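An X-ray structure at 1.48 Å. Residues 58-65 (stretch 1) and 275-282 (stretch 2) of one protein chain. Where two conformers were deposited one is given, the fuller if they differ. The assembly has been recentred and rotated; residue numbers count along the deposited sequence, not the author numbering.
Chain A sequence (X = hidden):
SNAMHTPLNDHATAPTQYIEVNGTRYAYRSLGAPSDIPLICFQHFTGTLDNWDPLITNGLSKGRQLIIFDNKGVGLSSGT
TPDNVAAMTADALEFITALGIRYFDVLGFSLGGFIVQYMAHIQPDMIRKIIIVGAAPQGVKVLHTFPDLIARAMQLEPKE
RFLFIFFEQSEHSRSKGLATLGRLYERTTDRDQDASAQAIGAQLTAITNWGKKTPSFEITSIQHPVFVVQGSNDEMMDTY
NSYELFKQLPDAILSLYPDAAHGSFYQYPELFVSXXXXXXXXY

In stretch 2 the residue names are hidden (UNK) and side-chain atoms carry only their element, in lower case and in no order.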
# COMPACT_ATOMS: atom_id res chain seq x y z
N ASN A 58 -14.12 5.94 -13.80
CA ASN A 58 -15.16 6.72 -13.15
C ASN A 58 -14.73 7.19 -11.76
O ASN A 58 -14.95 8.35 -11.36
CB ASN A 58 -16.48 5.96 -13.09
CG ASN A 58 -17.16 5.83 -14.44
OD1 ASN A 58 -16.95 6.68 -15.31
ND2 ASN A 58 -17.93 4.79 -14.66
N GLY A 59 -14.13 6.28 -10.99
CA GLY A 59 -13.73 6.65 -9.66
C GLY A 59 -12.70 7.78 -9.58
O GLY A 59 -12.80 8.71 -8.77
N LEU A 60 -11.68 7.71 -10.45
CA LEU A 60 -10.67 8.72 -10.43
C LEU A 60 -11.13 10.04 -11.09
O LEU A 60 -10.63 11.09 -10.71
CB LEU A 60 -9.37 8.22 -11.08
CG LEU A 60 -8.65 7.19 -10.18
CD1 LEU A 60 -7.47 6.62 -10.98
CD2 LEU A 60 -8.21 7.81 -8.87
N SER A 61 -12.07 9.97 -12.02
CA SER A 61 -12.56 11.18 -12.68
C SER A 61 -13.57 11.96 -11.84
O SER A 61 -13.95 13.07 -12.23
CB SER A 61 -13.14 10.88 -14.06
OG SER A 61 -14.26 10.06 -14.05
N LYS A 62 -13.97 11.44 -10.68
CA LYS A 62 -14.76 12.24 -9.75
C LYS A 62 -14.00 13.46 -9.23
O LYS A 62 -14.60 14.50 -8.91
CB LYS A 62 -15.24 11.39 -8.57
CG LYS A 62 -16.21 10.31 -8.96
CD LYS A 62 -17.44 10.88 -9.66
CE LYS A 62 -18.49 9.83 -9.95
NZ LYS A 62 -18.03 8.94 -11.07
N GLY A 63 -12.70 13.34 -9.14
CA GLY A 63 -11.89 14.35 -8.53
C GLY A 63 -10.91 15.08 -9.41
O GLY A 63 -10.16 15.92 -8.91
N ARG A 64 -10.88 14.74 -10.70
CA ARG A 64 -9.98 15.37 -11.66
C ARG A 64 -10.43 15.00 -13.05
O ARG A 64 -11.14 14.02 -13.27
CB ARG A 64 -8.52 14.91 -11.46
CG ARG A 64 -8.26 13.46 -11.86
CD ARG A 64 -7.48 12.68 -10.82
NE ARG A 64 -8.27 12.37 -9.66
CZ ARG A 64 -8.08 12.87 -8.43
NH1 ARG A 64 -7.08 13.70 -8.20
NH2 ARG A 64 -8.91 12.55 -7.46
N GLN A 65 -9.95 15.77 -14.02
CA GLN A 65 -10.11 15.42 -15.42
C GLN A 65 -9.20 14.22 -15.68
O GLN A 65 -8.02 14.27 -15.30
CB GLN A 65 -9.71 16.60 -16.30
CG GLN A 65 -9.95 16.37 -17.78
CD GLN A 65 -9.50 17.55 -18.61
OE1 GLN A 65 -9.02 18.56 -18.07
NE2 GLN A 65 -9.67 17.45 -19.91
N UNK A 275 -6.93 4.28 -2.79
CA UNK A 275 -5.52 4.59 -2.56
C UNK A 275 -4.99 5.68 -3.47
O UNK A 275 -4.24 6.58 -3.01
c UNK A 275 -4.69 3.32 -2.73
c UNK A 275 -4.95 2.31 -1.66
c UNK A 275 -3.97 1.17 -1.71
n UNK A 275 -3.79 0.52 -0.53
o UNK A 275 -3.43 0.85 -2.74
N UNK A 276 -5.35 5.59 -4.76
CA UNK A 276 -4.88 6.51 -5.80
C UNK A 276 -5.46 7.92 -5.62
O UNK A 276 -4.75 8.93 -5.82
o UNK A 276 -4.61 4.70 -7.38
c UNK A 276 -4.71 6.88 -8.30
c UNK A 276 -5.23 5.96 -7.22
N UNK A 277 -6.73 8.00 -5.24
CA UNK A 277 -7.35 9.28 -5.01
C UNK A 277 -6.64 10.03 -3.88
O UNK A 277 -6.36 11.24 -4.00
o UNK A 277 -11.29 8.80 -3.42
c UNK A 277 -8.84 9.07 -4.73
c UNK A 277 -11.06 9.79 -4.18
o UNK A 277 -11.92 10.33 -4.88
c UNK A 277 -9.63 10.26 -4.33
N UNK A 278 -6.33 9.35 -2.76
CA UNK A 278 -5.58 9.98 -1.73
C UNK A 278 -4.20 10.45 -2.21
O UNK A 278 -3.74 11.58 -1.94
c UNK A 278 -3.24 11.27 2.48
c UNK A 278 -5.33 10.67 1.50
c UNK A 278 -3.31 9.70 0.70
c UNK A 278 -5.45 9.09 -0.46
c UNK A 278 -4.59 11.37 2.42
c UNK A 278 -2.57 10.44 1.61
o UNK A 278 -2.50 12.05 3.36
c UNK A 278 -4.68 9.79 0.62
N UNK A 279 -3.50 9.54 -2.89
CA UNK A 279 -2.20 9.86 -3.39
C UNK A 279 -2.22 11.14 -4.24
O UNK A 279 -1.43 12.03 -4.02
c UNK A 279 0.81 9.30 -7.01
c UNK A 279 -1.66 8.68 -4.19
c UNK A 279 -0.37 9.06 -6.31
c UNK A 279 2.01 9.33 -4.94
c UNK A 279 -0.38 8.96 -4.94
c UNK A 279 0.83 9.10 -4.25
c UNK A 279 1.98 9.43 -6.31
N UNK A 280 -3.13 11.21 -5.19
CA UNK A 280 -3.18 12.38 -6.08
C UNK A 280 -3.64 13.65 -5.38
O UNK A 280 -3.06 14.72 -5.63
c UNK A 280 -4.06 12.10 -7.27
c UNK A 280 -3.56 11.02 -8.22
c UNK A 280 -4.59 10.79 -9.30
c UNK A 280 -2.19 11.36 -8.82
N UNK A 281 -4.61 13.52 -4.48
CA UNK A 281 -5.17 14.73 -3.88
C UNK A 281 -4.36 15.24 -2.72
O UNK A 281 -4.35 16.46 -2.49
o UNK A 281 -7.06 14.80 -5.83
o UNK A 281 -8.59 13.76 -4.64
c UNK A 281 -6.63 14.51 -3.52
c UNK A 281 -7.50 14.35 -4.75
N UNK A 282 -3.64 14.35 -2.03
CA UNK A 282 -3.09 14.71 -0.74
C UNK A 282 -1.63 14.40 -0.45
O UNK A 282 -1.04 15.06 0.41
c UNK A 282 -3.96 14.08 0.33
o UNK A 282 -5.29 14.59 0.33
O HOH W 1 -11.40 10.85 -7.55
O HOH W 2 -14.06 8.25 -6.27

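Position 275 carries three carbons in an unbranched chain, the third bearing one oxygen and one nitrogen: a carboxamide, so Gln275. It lies out of reach of stretch 1 and finds its partner elsewhere in the structure.

Position 276 has a single carbon bearing one oxygen and one carbon, a beta-branched hydroxyl side chain. It points toward stretch 1, and its methyl carbon lies 3.7 Å from Leu60 CD2. This is Thr276: CG2 packs against the leucine, while OG1 is hydrogen-bonded elsewhere in the structure.

At position 277 three carbons run out to a last one with two oxygens, a carboxylate on a long arm. The chain leaves sideways, extended with chi1 and chi2 both t; its second carbon is 3.9 Å from Arg64 NH2. It is Glu277, and the contact just described is made by CG. OE2 stays 4.5 Å from Arg64 NH2, beyond a salt bridge, and water fills the gap: water 1 accepts from Arg64 NH2 at 3.0 Å, and its O lies 2.8 Å from both Gly59 O and Glu277 OE2, within hydrogen-bonding geometry.

Position 278 shows one carbon, then a six-carbon ring bearing an oxygen: Tyr278, pointing away from stretch 1. Position 279 has the same ring without oxygen, Phe279, buried but out of reach of stretch 1.

Position 280 has four carbons forked at the second, with no heteroatom. It points toward stretch 1, and its CB is 3.5 Å from Arg64 NH1. This is Leu280, an apolar neighbour lying oblique to the guanidinium.

Position 281 has two carbons, the second with two oxygens: a short carboxylate. Its CB starts sideways, but the end comes nearer, and its oxygens take up Arg64 NH1 and NH2. This is Asp281, in a two-pronged salt bridge: Arg64 NH1 donates to Asp281 OD1 at 2.6 Å and Arg64 NH2 to Asp281 OD2 at 3.1 Å, both nearly straight.

Position 282, one carbon then one oxygen, is Ser282, out of reach.

The contact turns on Arg64, which gives up the largest area to the other stretch. Its NE donates to Leu60 O at 2.9 Å, tying the side chain back to its own stretch while NH1 and NH2 face Asp281. Positions 276, 277, 280 and 281 follow the helical repeat, so one stripe supplies a methyl, two carboxylates and a leucine. The design lesson is economical: one carboxylate grips the arginine directly, the other is reached through water, and Leu60 packs on Thr276 beside them.

Stretch 2, residues 275-282: QTEYFLDS
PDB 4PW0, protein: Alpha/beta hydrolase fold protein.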